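Local coordinates for protein beta-fructofuranosidase (Arthrobacter, PDB 3WPU) that belongs to the levansucrase/invertase family, whose members are built on a five-bladed beta-propeller, at residues Q150-D154 against K194-R199. Coordinates in Å, arbitrary orientation, origin at the centre of the assembly. Residues are numbered along the deposited sequence.
Sequences QIFED and KPYDPR
A salt-bridge network of Glu153, Asp197 and Arg199, laid against an aromatic ring, fastens a loop of the beta-propeller domain to strand 197-210. Residues 151-154 run nearly antiparallel to 194-199 (175° end to end), with CA atoms 9.1 Å apart for Ile151 and Arg199 and 8.6 Å for Phe152 and Asp197, so side chains bridge the gap. Arg199 (m, then t, t and chi4 near 180°) stretches out to the loop. Its NH1 and NH2 donate to Glu153 OE1 at 3.1 and 3.0 Å, near the guanidinium plane; its NE and NH2 grip Asp197 OD1 and OD2 of its own strand at 2.9 and 2.8 Å, with Asp197 in the t rotamer. CE1 of Phe152 (chi1 m) sits over one face of this guanidinium, 3.7 Å from Arg199 NE and 3.4 Å from Asp197 O. Ile151 CD1 touches Arg199 CD at 4.1 Å. Farther along, an extended Lys194 (p, t, t, t) brings NZ to 3.4 Å from Asp154 OD2, a salt bridge whose hydrogen bond is weak; Asp154 OD1 is held by Ser156, while Lys194 makes a cation-pi contact with Tyr185. Strand 197-210 pairs with strand 174-184 through Asp197 with Ala183 and Arg199 with Asp181; Phe152 packs on both of those partners, and Ile151 on Val222 and Asp224, the latter salt-bridged to Arg199 NH1, so the loop lies over adjacent antiparallel strands 174-184, 197-210 and 213-226.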
loop_
_atom_site.group_PDB
_atom_site.type_symbol
_atom_site.label_atom_id
_atom_site.label_comp_id
_atom_site.label_asym_id
_atom_site.label_seq_id
_atom_site.Cartn_x
_atom_site.Cartn_y
_atom_site.Cartn_z
ATOM N N GLN A 150 -16.329 18.256 3.752
ATOM C CA GLN A 150 -16.196 19.422 4.639
ATOM C C GLN A 150 -14.967 20.305 4.459
ATOM O O GLN A 150 -15.027 21.506 4.737
ATOM C CB GLN A 150 -16.339 19.037 6.092
ATOM C CG GLN A 150 -15.430 17.997 6.638
ATOM C CD GLN A 150 -15.893 17.584 8.029
ATOM O OE1 GLN A 150 -15.287 17.947 9.006
ATOM N NE2 GLN A 150 -17.013 16.937 8.103
ATOM N N ILE A 151 -13.856 19.727 4.023
ATOM C CA ILE A 151 -12.580 20.462 3.985
ATOM C C ILE A 151 -12.385 21.344 2.759
ATOM O O ILE A 151 -11.457 22.164 2.728
ATOM C CB ILE A 151 -11.365 19.504 4.113
ATOM C CG1 ILE A 151 -11.247 18.566 2.904
ATOM C CG2 ILE A 151 -11.433 18.750 5.440
ATOM C CD1 ILE A 151 -10.036 17.655 2.934
ATOM N N PHE A 152 -13.199 21.141 1.725
ATOM C CA PHE A 152 -13.010 21.834 0.450
ATOM C C PHE A 152 -13.649 23.211 0.421
ATOM O O PHE A 152 -14.855 23.348 0.590
ATOM C CB PHE A 152 -13.519 20.975 -0.699
ATOM C CG PHE A 152 -12.736 19.704 -0.844
ATOM C CD1 PHE A 152 -11.448 19.722 -1.373
ATOM C CD2 PHE A 152 -13.256 18.501 -0.383
ATOM C CE1 PHE A 152 -10.706 18.550 -1.452
ATOM C CE2 PHE A 152 -12.524 17.337 -0.477
ATOM C CZ PHE A 152 -11.245 17.368 -1.018
ATOM N N GLU A 153 -12.805 24.221 0.234
ATOM C CA GLU A 153 -13.268 25.594 0.114
ATOM C C GLU A 153 -14.251 25.699 -1.060
ATOM O O GLU A 153 -15.342 26.264 -0.922
ATOM C CB GLU A 153 -12.070 26.530 -0.078
ATOM C CG GLU A 153 -11.145 26.668 1.150
ATOM C CD GLU A 153 -9.977 25.654 1.238
ATOM O OE1 GLU A 153 -10.049 24.570 0.660
ATOM O OE2 GLU A 153 -8.950 25.948 1.922
ATOM N N ASP A 154 -13.879 25.118 -2.197
ATOM C CA ASP A 154 -14.695 25.082 -3.409
ATOM C C ASP A 154 -15.634 23.879 -3.394
ATOM O O ASP A 154 -15.240 22.735 -3.656
ATOM C CB ASP A 154 -13.798 25.078 -4.645
ATOM C CG ASP A 154 -14.569 25.158 -5.952
ATOM O OD1 ASP A 154 -15.805 25.045 -5.955
ATOM O OD2 ASP A 154 -13.901 25.328 -6.990
ATOM N N LYS A 194 -11.126 22.619 -13.626
ATOM C CA LYS A 194 -9.812 22.931 -13.058
ATOM C C LYS A 194 -9.186 21.593 -12.611
ATOM O O LYS A 194 -9.866 20.569 -12.619
ATOM C CB LYS A 194 -9.920 23.916 -11.874
ATOM C CG LYS A 194 -10.718 23.418 -10.672
ATOM C CD LYS A 194 -10.465 24.258 -9.423
ATOM C CE LYS A 194 -11.041 23.606 -8.172
ATOM N NZ LYS A 194 -10.659 24.338 -6.927
ATOM N N PRO A 195 -7.906 21.594 -12.230
ATOM C CA PRO A 195 -7.320 20.323 -11.785
ATOM C C PRO A 195 -8.015 19.771 -10.538
ATOM O O PRO A 195 -8.533 20.521 -9.726
ATOM C CB PRO A 195 -5.862 20.704 -11.487
ATOM C CG PRO A 195 -5.608 21.898 -12.361
ATOM C CD PRO A 195 -6.890 22.657 -12.341
ATOM N N TYR A 196 -7.994 18.457 -10.383
ATOM C CA TYR A 196 -8.550 17.833 -9.194
ATOM C C TYR A 196 -7.732 18.206 -7.956
ATOM O O TYR A 196 -6.640 18.772 -8.059
ATOM C CB TYR A 196 -8.697 16.332 -9.364
ATOM C CG TYR A 196 -7.474 15.469 -9.096
ATOM C CD1 TYR A 196 -7.603 14.289 -8.386
ATOM C CD2 TYR A 196 -6.191 15.840 -9.530
ATOM C CE1 TYR A 196 -6.528 13.475 -8.144
ATOM C CE2 TYR A 196 -5.097 15.039 -9.296
ATOM C CZ TYR A 196 -5.255 13.874 -8.560
ATOM O OH TYR A 196 -4.179 13.055 -8.335
ATOM N N ASP A 197 -8.295 17.865 -6.809
ATOM C CA ASP A 197 -7.808 18.365 -5.520
ATOM C C ASP A 197 -7.787 17.222 -4.525
ATOM O O ASP A 197 -8.750 17.015 -3.797
ATOM C CB ASP A 197 -8.702 19.499 -5.048
ATOM C CG ASP A 197 -8.144 20.251 -3.851
ATOM O OD1 ASP A 197 -7.198 19.793 -3.197
ATOM O OD2 ASP A 197 -8.724 21.305 -3.539
ATOM N N PRO A 198 -6.674 16.465 -4.511
ATOM C CA PRO A 198 -6.465 15.392 -3.555
ATOM C C PRO A 198 -5.731 15.915 -2.333
ATOM O O PRO A 198 -4.685 16.546 -2.475
ATOM C CB PRO A 198 -5.567 14.431 -4.309
ATOM C CG PRO A 198 -4.771 15.282 -5.246
ATOM C CD PRO A 198 -5.588 16.534 -5.509
ATOM N N ARG A 199 -6.241 15.591 -1.155
ATOM C CA ARG A 199 -5.615 16.045 0.100
ATOM C C ARG A 199 -5.436 14.899 1.055
ATOM O O ARG A 199 -6.263 13.981 1.101
ATOM C CB ARG A 199 -6.447 17.129 0.743
ATOM C CG ARG A 199 -6.706 18.302 -0.196
ATOM C CD ARG A 199 -7.336 19.477 0.510
ATOM N NE ARG A 199 -7.715 20.527 -0.427
ATOM C CZ ARG A 199 -8.338 21.650 -0.076
ATOM N NH1 ARG A 199 -8.572 21.915 1.201
ATOM N NH2 ARG A 199 -8.701 22.522 -1.000
#